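Local coordinates for protein transcriptional regulator, TetR family (Myxococcus xanthus, PDB 5K7F) that probably binds DNA as a TetR-family transcriptional repressor that takes part in regulating isovaleryl coenzyme A biosynthesis, at residues 62-67 and 113-118; 20-25 and 68-73; 41-46 and 51-56. All coordinates share one frame; numbering follows the deposited sequence. Where two conformers were deposited one is given.

Contact 1 (62-67 and 113-118); sequences QLLFAI and IIILHE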
loop_
_atom_site.group_PDB
_atom_site.type_symbol
_atom_site.label_atom_id
_atom_site.label_comp_id
_atom_site.label_asym_id
_atom_site.label_seq_id
_atom_site.Cartn_x
_atom_site.Cartn_y
_atom_site.Cartn_z
ATOM N N GLN A 62 0.354 24.773 -0.341
ATOM C CA GLN A 62 0.948 24.903 0.986
ATOM C C GLN A 62 0.357 23.883 1.956
ATOM O O GLN A 62 1.090 23.247 2.717
ATOM C CB GLN A 62 0.728 26.315 1.517
ATOM C CG GLN A 62 1.439 27.424 0.753
ATOM C CD GLN A 62 1.292 28.758 1.453
ATOM O OE1 GLN A 62 0.937 28.806 2.630
ATOM N NE2 GLN A 62 1.577 29.849 0.744
ATOM N N LEU A 63 -0.962 23.724 1.939
ATOM C CA LEU A 63 -1.613 22.793 2.860
ATOM C C LEU A 63 -1.093 21.374 2.674
ATOM O O LEU A 63 -0.825 20.660 3.647
ATOM C CB LEU A 63 -3.126 22.819 2.638
ATOM C CG LEU A 63 -3.941 21.814 3.463
ATOM C CD1 LEU A 63 -3.868 22.078 4.979
ATOM C CD2 LEU A 63 -5.374 21.820 2.981
ATOM N N LEU A 64 -1.024 20.920 1.426
ATOM C CA LEU A 64 -0.603 19.548 1.157
ATOM C C LEU A 64 0.820 19.283 1.667
ATOM O O LEU A 64 1.063 18.287 2.361
ATOM C CB LEU A 64 -0.744 19.271 -0.343
ATOM C CG LEU A 64 -0.437 17.863 -0.836
ATOM C CD1 LEU A 64 -1.302 16.859 -0.047
ATOM C CD2 LEU A 64 -0.695 17.753 -2.322
ATOM N N PHE A 65 1.774 20.164 1.332
ATOM C CA PHE A 65 3.157 20.033 1.808
ATOM C C PHE A 65 3.219 20.062 3.328
ATOM O O PHE A 65 4.026 19.361 3.953
ATOM C CB PHE A 65 3.972 21.181 1.225
ATOM C CG PHE A 65 5.403 21.250 1.677
ATOM C CD1 PHE A 65 6.205 20.133 1.706
ATOM C CD2 PHE A 65 5.962 22.472 1.994
ATOM C CE1 PHE A 65 7.518 20.233 2.074
ATOM C CE2 PHE A 65 7.269 22.571 2.368
ATOM C CZ PHE A 65 8.052 21.455 2.397
ATOM N N ALA A 66 2.385 20.883 3.931
ATOM C CA ALA A 66 2.339 20.935 5.384
ATOM C C ALA A 66 1.886 19.597 5.967
ATOM O O ALA A 66 2.423 19.132 6.993
ATOM C CB ALA A 66 1.389 22.041 5.807
ATOM N N ILE A 67 0.848 19.004 5.379
ATOM C CA ILE A 67 0.373 17.728 5.910
ATOM C C ILE A 67 1.460 16.681 5.745
ATOM O O ILE A 67 1.743 15.921 6.688
ATOM C CB ILE A 67 -0.958 17.294 5.263
ATOM C CG1 ILE A 67 -2.098 18.240 5.650
ATOM C CG2 ILE A 67 -1.352 15.855 5.698
ATOM C CD1 ILE A 67 -3.342 18.064 4.804
ATOM N N ILE A 113 -1.069 10.105 7.603
ATOM C CA ILE A 113 -0.095 9.164 7.061
ATOM C C ILE A 113 -0.561 8.642 5.698
ATOM O O ILE A 113 0.243 8.399 4.799
ATOM C CB ILE A 113 0.147 8.022 8.068
ATOM C CG1 ILE A 113 0.580 8.560 9.460
ATOM C CG2 ILE A 113 1.107 6.969 7.518
ATOM C CD1 ILE A 113 1.886 9.425 9.474
ATOM N N ILE A 114 -1.866 8.439 5.525
ATOM C CA ILE A 114 -2.386 8.042 4.227
ATOM C C ILE A 114 -1.996 9.068 3.164
ATOM O O ILE A 114 -1.573 8.712 2.048
ATOM C CB ILE A 114 -3.914 7.879 4.332
ATOM C CG1 ILE A 114 -4.220 6.659 5.209
ATOM C CG2 ILE A 114 -4.573 7.800 2.963
ATOM C CD1 ILE A 114 -5.687 6.544 5.552
ATOM N N ILE A 115 -2.148 10.355 3.486
ATOM C CA ILE A 115 -1.870 11.376 2.488
ATOM C C ILE A 115 -0.385 11.410 2.160
ATOM O O ILE A 115 0.007 11.610 0.998
ATOM C CB ILE A 115 -2.401 12.733 2.963
ATOM C CG1 ILE A 115 -3.922 12.739 2.855
ATOM C CG2 ILE A 115 -1.788 13.875 2.167
ATOM C CD1 ILE A 115 -4.555 13.829 3.669
ATOM N N LEU A 116 0.456 11.168 3.167
ATOM C CA LEU A 116 1.903 11.102 2.977
ATOM C C LEU A 116 2.301 10.158 1.844
ATOM O O LEU A 116 3.276 10.414 1.124
ATOM C CB LEU A 116 2.541 10.663 4.284
ATOM C CG LEU A 116 4.043 10.532 4.314
ATOM C CD1 LEU A 116 4.740 11.839 3.895
ATOM C CD2 LEU A 116 4.398 10.127 5.748
ATOM N N HIS A 117 1.603 9.039 1.700
ATOM C CA HIS A 117 1.994 8.032 0.729
ATOM C C HIS A 117 0.988 7.871 -0.401
ATOM O O HIS A 117 1.228 7.065 -1.319
ATOM C CB HIS A 117 2.241 6.697 1.445
ATOM C CG HIS A 117 3.532 6.674 2.202
ATOM N ND1 HIS A 117 4.756 6.583 1.572
ATOM C CD2 HIS A 117 3.801 6.793 3.525
ATOM C CE1 HIS A 117 5.719 6.618 2.474
ATOM N NE2 HIS A 117 5.169 6.747 3.670
ATOM N N GLU A 118 -0.104 8.634 -0.383
ATOM C CA GLU A 118 -1.095 8.645 -1.460
ATOM C C GLU A 118 -1.138 10.018 -2.136
ATOM O O GLU A 118 -0.460 10.253 -3.139
ATOM C CB GLU A 118 -2.486 8.281 -0.930
#
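I115 meets I67 and L64 through one and the same methyl, CG2, and this small apolar patch is one of the places where helix 110-117 rests on helix 60-83. With its CG1 next to the backbone N (chi1 -74°), I115 sends CG2 anti to that N and on toward the other helix. CD1 of L64 lies 3.7 Å from I115 CG2, while CG2 of I67 stands a little further off, at 4.1 Å from I115 CG2. Both meetings are oblique, branch against branch, and wholly apolar.

The enclosed half is that of the two isoleucines, although the closer approach is L64's. Both are buried and their CB atoms are directed at each other's helix; I115 also packs on A26 of helix 18-32, so helix 18-32 also lies against the patch. Nearby, L116 turns to a different face and packs on M68, M72 and F75 further along helix 60-83. The more open half starts at L64, which is partly exposed and contributes only the end of its chain, and it also packs on Y34 of a loop. Beyond H117 the chain becomes less well defined: E118 is exposed, its side chain is not modelled past CB, and residues 119-123 are not modelled. The carbonyl of H117, by contrast, is hydrogen-bonded to K175 of the second subunit.

This is the seam between the DNA-binding region and the C-terminal region of a TetR-family regulator. Branched aliphatic methyls at van der Waals range, with 141 Å² buried in all, imply a nondirectional contact that could tolerate small shifts between the two helices.

Contact 2 (20-25 and 68-73); sequences AILETA and MNYGMD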
loop_
_atom_site.group_PDB
_atom_site.type_symbol
_atom_site.label_atom_id
_atom_site.label_comp_id
_atom_site.label_asym_id
_atom_site.label_seq_id
_atom_site.Cartn_x
_atom_site.Cartn_y
_atom_site.Cartn_z
ATOM N N ALA A 20 -3.906 20.454 14.663
ATOM C CA ALA A 20 -5.338 20.169 14.592
ATOM C C ALA A 20 -5.920 20.566 13.239
ATOM O O ALA A 20 -6.740 19.838 12.665
ATOM C CB ALA A 20 -6.050 20.908 15.742
ATOM N N ILE A 21 -5.504 21.719 12.705
ATOM C CA ILE A 21 -5.921 22.119 11.370
ATOM C C ILE A 21 -5.515 21.060 10.357
ATOM O O ILE A 21 -6.306 20.654 9.505
ATOM C CB ILE A 21 -5.317 23.487 11.004
ATOM C CG1 ILE A 21 -5.931 24.596 11.853
ATOM C CG2 ILE A 21 -5.531 23.822 9.536
ATOM C CD1 ILE A 21 -5.238 25.929 11.633
ATOM N N LEU A 22 -4.251 20.606 10.427
ATOM C CA LEU A 22 -3.754 19.667 9.414
ATOM C C LEU A 22 -4.474 18.324 9.491
ATOM O O LEU A 22 -4.734 17.689 8.450
ATOM C CB LEU A 22 -2.253 19.431 9.564
ATOM C CG LEU A 22 -1.339 20.640 9.471
ATOM C CD1 LEU A 22 0.088 20.245 9.575
ATOM C CD2 LEU A 22 -1.588 21.424 8.204
ATOM N N GLU A 23 -4.821 17.897 10.711
ATOM C CA GLU A 23 -5.527 16.639 10.916
ATOM C C GLU A 23 -6.950 16.738 10.405
ATOM O O GLU A 23 -7.478 15.784 9.821
ATOM C CB GLU A 23 -5.523 16.264 12.412
ATOM C CG GLU A 23 -4.118 15.865 12.940
ATOM C CD GLU A 23 -4.023 15.793 14.451
ATOM O OE1 GLU A 23 -5.084 15.733 15.112
ATOM O OE2 GLU A 23 -2.884 15.753 14.967
ATOM N N THR A 24 -7.578 17.894 10.621
ATOM C CA THR A 24 -8.934 18.119 10.138
ATOM C C THR A 24 -8.936 18.168 8.614
ATOM O O THR A 24 -9.755 17.528 7.965
ATOM C CB THR A 24 -9.517 19.407 10.769
ATOM O OG1 THR A 24 -9.668 19.260 12.192
ATOM C CG2 THR A 24 -10.868 19.750 10.158
ATOM N N ALA A 25 -7.981 18.892 8.031
ATOM C CA ALA A 25 -7.835 18.930 6.580
ATOM C C ALA A 25 -7.569 17.545 6.000
ATOM O O ALA A 25 -8.118 17.186 4.952
ATOM C CB ALA A 25 -6.709 19.889 6.223
ATOM N N MET A 68 2.102 16.626 4.551
ATOM C CA MET A 68 3.140 15.628 4.330
ATOM C C MET A 68 4.341 15.839 5.263
ATOM O O MET A 68 4.896 14.878 5.805
ATOM C CB MET A 68 3.505 15.603 2.834
ATOM C CG MET A 68 2.322 15.167 1.976
ATOM S SD MET A 68 2.728 15.035 0.209
ATOM C CE MET A 68 3.731 13.570 0.289
ATOM N N ASN A 69 4.751 17.077 5.501
ATOM C CA ASN A 69 5.814 17.327 6.468
ATOM C C ASN A 69 5.390 16.942 7.882
ATOM O O ASN A 69 6.208 16.458 8.676
ATOM C CB ASN A 69 6.212 18.794 6.431
ATOM C CG ASN A 69 7.316 19.061 5.446
ATOM O OD1 ASN A 69 8.192 18.215 5.200
ATOM N ND2 ASN A 69 7.318 20.256 4.917
ATOM N N TYR A 70 4.118 17.155 8.209
ATOM C CA TYR A 70 3.625 16.746 9.520
ATOM C C TYR A 70 3.697 15.233 9.641
ATOM O O TYR A 70 4.114 14.703 10.680
ATOM C CB TYR A 70 2.196 17.243 9.721
ATOM C CG TYR A 70 1.559 16.867 11.075
ATOM C CD1 TYR A 70 2.303 16.806 12.232
ATOM C CD2 TYR A 70 0.208 16.555 11.165
ATOM C CE1 TYR A 70 1.738 16.447 13.437
ATOM C CE2 TYR A 70 -0.354 16.195 12.387
ATOM C CZ TYR A 70 0.406 16.142 13.495
ATOM O OH TYR A 70 -0.138 15.781 14.716
ATOM N N GLY A 71 3.378 14.522 8.548
ATOM C CA GLY A 71 3.456 13.072 8.583
ATOM C C GLY A 71 4.870 12.592 8.845
ATOM O O GLY A 71 5.098 11.604 9.556
ATOM N N MET A 72 5.851 13.252 8.250
ATOM C CA MET A 72 7.221 12.817 8.542
ATOM C C MET A 72 7.652 13.193 9.953
ATOM O O MET A 72 8.470 12.488 10.556
ATOM C CB MET A 72 8.186 13.402 7.532
ATOM C CG MET A 72 8.075 12.786 6.106
ATOM S SD MET A 72 7.847 10.986 6.041
ATOM C CE MET A 72 9.347 10.391 6.829
ATOM N N ASP A 73 7.168 14.323 10.471
ATOM C CA ASP A 73 7.363 14.667 11.879
ATOM C C ASP A 73 6.786 13.594 12.781
ATOM O O ASP A 73 7.341 13.299 13.851
ATOM C CB ASP A 73 6.699 16.002 12.207
ATOM C CG ASP A 73 7.474 17.188 11.723
ATOM O OD1 ASP A 73 8.634 17.034 11.347
ATOM O OD2 ASP A 73 6.909 18.308 11.791
#
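Y70 reaches from helix 60-83 across to L22 and E23 of helix 18-32; the inner part of its side chain lies on L22 and the outer part on E23. Its CG is anti to the backbone N (chi1 180°), which carries the ring away from its own helix and toward the other. CB begins the contact, 3.7 Å from CD1 of L22, and the same methyl lies 4.0 Å from Y70 CG, approaching the ring obliquely. One step further out, Y70 CD2 has CB of L22 at 4.1 Å. Then E23 takes over: its CG comes up in the ring plane at the edge, 3.8 Å from Y70 CE2. At the tip, the phenol donates a hydrogen bond from OH to E23 OE2, 2.8 Å long.

The extended chain of E23 brings the carboxylate alongside the ring edge with the two planes only 14° apart. OE2 is met nearly along its C-O axis rather than from one side of it. The bond ties down the far end of a buried tyrosine and gives its hydroxyl an acceptor, while the negative charge would probably polarise the O-H. A phenylalanine in its place would probably leave the E23 carboxylate without its phenol donor and the far end of the ring less firmly fixed.

W108 touches both E23 and Y70, and V112 of helix 110-117 also packs on the tyrosine, while L22 continues onto L63, A66 and I67. On another face of helix 60-83, D73 forms a salt bridge with R133. The pair thus joins the first helix of the DNA-binding region to the helix that runs on into the C-terminal region, with helices 110-117 and 125-150 flanking the latter.

Contact 3 (41-46 and 51-56); sequences EIAAAC and AGLYHH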
loop_
_atom_site.group_PDB
_atom_site.type_symbol
_atom_site.label_atom_id
_atom_site.label_comp_id
_atom_site.label_asym_id
_atom_site.label_seq_id
_atom_site.Cartn_x
_atom_site.Cartn_y
_atom_site.Cartn_z
ATOM N N GLU A 41 -14.094 25.236 2.948
ATOM C CA GLU A 41 -14.628 24.072 3.664
ATOM C C GLU A 41 -13.731 23.676 4.828
ATOM O O GLU A 41 -14.216 23.278 5.896
ATOM C CB GLU A 41 -14.787 22.897 2.697
ATOM C CG GLU A 41 -15.776 23.156 1.564
ATOM C CD GLU A 41 -15.905 21.999 0.600
ATOM O OE1 GLU A 41 -14.886 21.359 0.273
ATOM O OE2 GLU A 41 -17.047 21.733 0.178
ATOM N N ILE A 42 -12.413 23.775 4.646
ATOM C CA ILE A 42 -11.507 23.470 5.743
ATOM C C ILE A 42 -11.687 24.448 6.876
ATOM O O ILE A 42 -11.702 24.055 8.045
ATOM C CB ILE A 42 -10.051 23.457 5.268
ATOM C CG1 ILE A 42 -9.851 22.346 4.259
ATOM C CG2 ILE A 42 -9.116 23.310 6.496
ATOM C CD1 ILE A 42 -8.579 22.481 3.569
ATOM N N ALA A 43 -11.798 25.736 6.566
ATOM C CA ALA A 43 -12.003 26.699 7.633
ATOM C C ALA A 43 -13.260 26.365 8.423
ATOM O O ALA A 43 -13.240 26.346 9.652
ATOM C CB ALA A 43 -12.082 28.113 7.074
ATOM N N ALA A 44 -14.357 26.068 7.732
ATOM C CA ALA A 44 -15.600 25.758 8.438
ATOM C C ALA A 44 -15.464 24.496 9.289
ATOM O O ALA A 44 -15.929 24.459 10.433
ATOM C CB ALA A 44 -16.759 25.610 7.447
ATOM N N ALA A 45 -14.827 23.453 8.754
ATOM C CA ALA A 45 -14.653 22.233 9.543
ATOM C C ALA A 45 -13.790 22.466 10.781
ATOM O O ALA A 45 -13.923 21.736 11.766
ATOM C CB ALA A 45 -14.052 21.132 8.680
ATOM N N CYS A 46 -12.869 23.434 10.726
ATOM C CA CYS A 46 -12.040 23.829 11.856
ATOM C C CYS A 46 -12.730 24.840 12.759
ATOM O O CYS A 46 -12.158 25.241 13.783
ATOM C CB CYS A 46 -10.720 24.423 11.360
ATOM S SG CYS A 46 -9.609 23.226 10.616
ATOM N N ALA A 51 -9.916 34.190 7.687
ATOM C CA ALA A 51 -8.744 34.951 8.091
ATOM C C ALA A 51 -7.872 34.153 9.051
ATOM O O ALA A 51 -6.635 34.152 8.933
ATOM C CB ALA A 51 -9.181 36.270 8.723
ATOM N N GLY A 52 -8.497 33.449 9.997
ATOM C CA GLY A 52 -7.733 32.697 10.977
ATOM C C GLY A 52 -7.037 31.509 10.347
ATOM O O GLY A 52 -5.876 31.229 10.656
ATOM N N LEU A 53 -7.722 30.815 9.430
ATOM C CA LEU A 53 -7.054 29.750 8.665
ATOM C C LEU A 53 -5.890 30.313 7.873
ATOM O O LEU A 53 -4.771 29.793 7.942
ATOM C CB LEU A 53 -8.038 29.031 7.734
ATOM C CG LEU A 53 -7.433 27.909 6.876
ATOM C CD1 LEU A 53 -6.630 26.868 7.727
ATOM C CD2 LEU A 53 -8.514 27.231 6.070
ATOM N N TYR A 54 -6.130 31.408 7.149
ATOM C CA TYR A 54 -5.117 31.990 6.281
ATOM C C TYR A 54 -3.823 32.324 7.026
ATOM O O TYR A 54 -2.736 32.262 6.447
ATOM C CB TYR A 54 -5.719 33.236 5.643
ATOM C CG TYR A 54 -4.855 33.898 4.618
ATOM C CD1 TYR A 54 -3.953 34.882 4.999
ATOM C CD2 TYR A 54 -4.952 33.560 3.273
ATOM C CE1 TYR A 54 -3.167 35.504 4.064
ATOM C CE2 TYR A 54 -4.156 34.173 2.316
ATOM C CZ TYR A 54 -3.274 35.152 2.720
ATOM O OH TYR A 54 -2.496 35.788 1.786
ATOM N N HIS A 55 -3.915 32.713 8.295
ATOM C CA HIS A 55 -2.728 32.977 9.100
ATOM C C HIS A 55 -1.807 31.766 9.167
ATOM O O HIS A 55 -0.585 31.927 9.244
ATOM C CB HIS A 55 -3.147 33.389 10.500
ATOM N N HIS A 56 -2.374 30.559 9.144
ATOM C CA HIS A 56 -1.598 29.314 9.165
ATOM C C HIS A 56 -1.247 28.802 7.757
ATOM O O HIS A 56 -0.097 28.422 7.508
ATOM C CB HIS A 56 -2.366 28.225 9.931
ATOM C CG HIS A 56 -2.628 28.530 11.373
ATOM N ND1 HIS A 56 -1.715 28.271 12.375
ATOM C CD2 HIS A 56 -3.729 29.017 11.992
ATOM C CE1 HIS A 56 -2.229 28.619 13.543
ATOM N NE2 HIS A 56 -3.451 29.074 13.340
#
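L53 inserts its side chain against I42 and A43, and these three buried residues carry nearly all of the surface shared by residues 41-46 and 51-56. L53 has the largest share, 70 Å² of the 127 Å² buried. A chi1 of 179° turns its side chain out from beside its own backbone N toward helix 39-45, which brings one methyl of the leucine, CD2, against the opposing helix. CD2 does the touching: it sits 3.8 Å from CB of A43 and comes within 3.6 Å of the backbone N of A43. The small alanine allows this approach to the main chain, and the CA atoms of A43 and L53 are only 5.9 Å apart. I42 meets the same methyl from the preceding position, its CG2 4.0 Å from L53 CD2, with the two side chains crossing at about a right angle.

The other branch of L53 serves a third helix, since the residue also packs on I21 of helix 18-32. Near the ends of the segments, T49 OG1 accepts a hydrogen bond from the amide of G52, and S38 OG is bonded to the amide of E41.

Both helices belong to the predicted helix-turn-helix, in which the second helix is usually the one that reads DNA. A purely apolar, close contact with an alanine at its narrowest point implies that at this point the two helices are fitted by shape rather than by directed polar bonds.

Overall arrangement
All three contacts are buried, but the centre of contact 3 lies about 25 Å from the centre of the chain, those of contacts 1 and 2 about 11 Å. Contacts 1 and 2 share helix 60-83, their centres are about 7 Å apart and their segments alternate along the chain; they also meet where L63 packs on A25. Contact 3 is nested in the loop that contact 2 closes, and I21 links the two through H56 and L53. L63 reaches I42, joining contact 1 to contact 3. Chemically, contacts 1 and 3 are wholly aliphatic, whereas contact 2 adds a phenol-carboxylate hydrogen bond between helices 18-32 and 60-83.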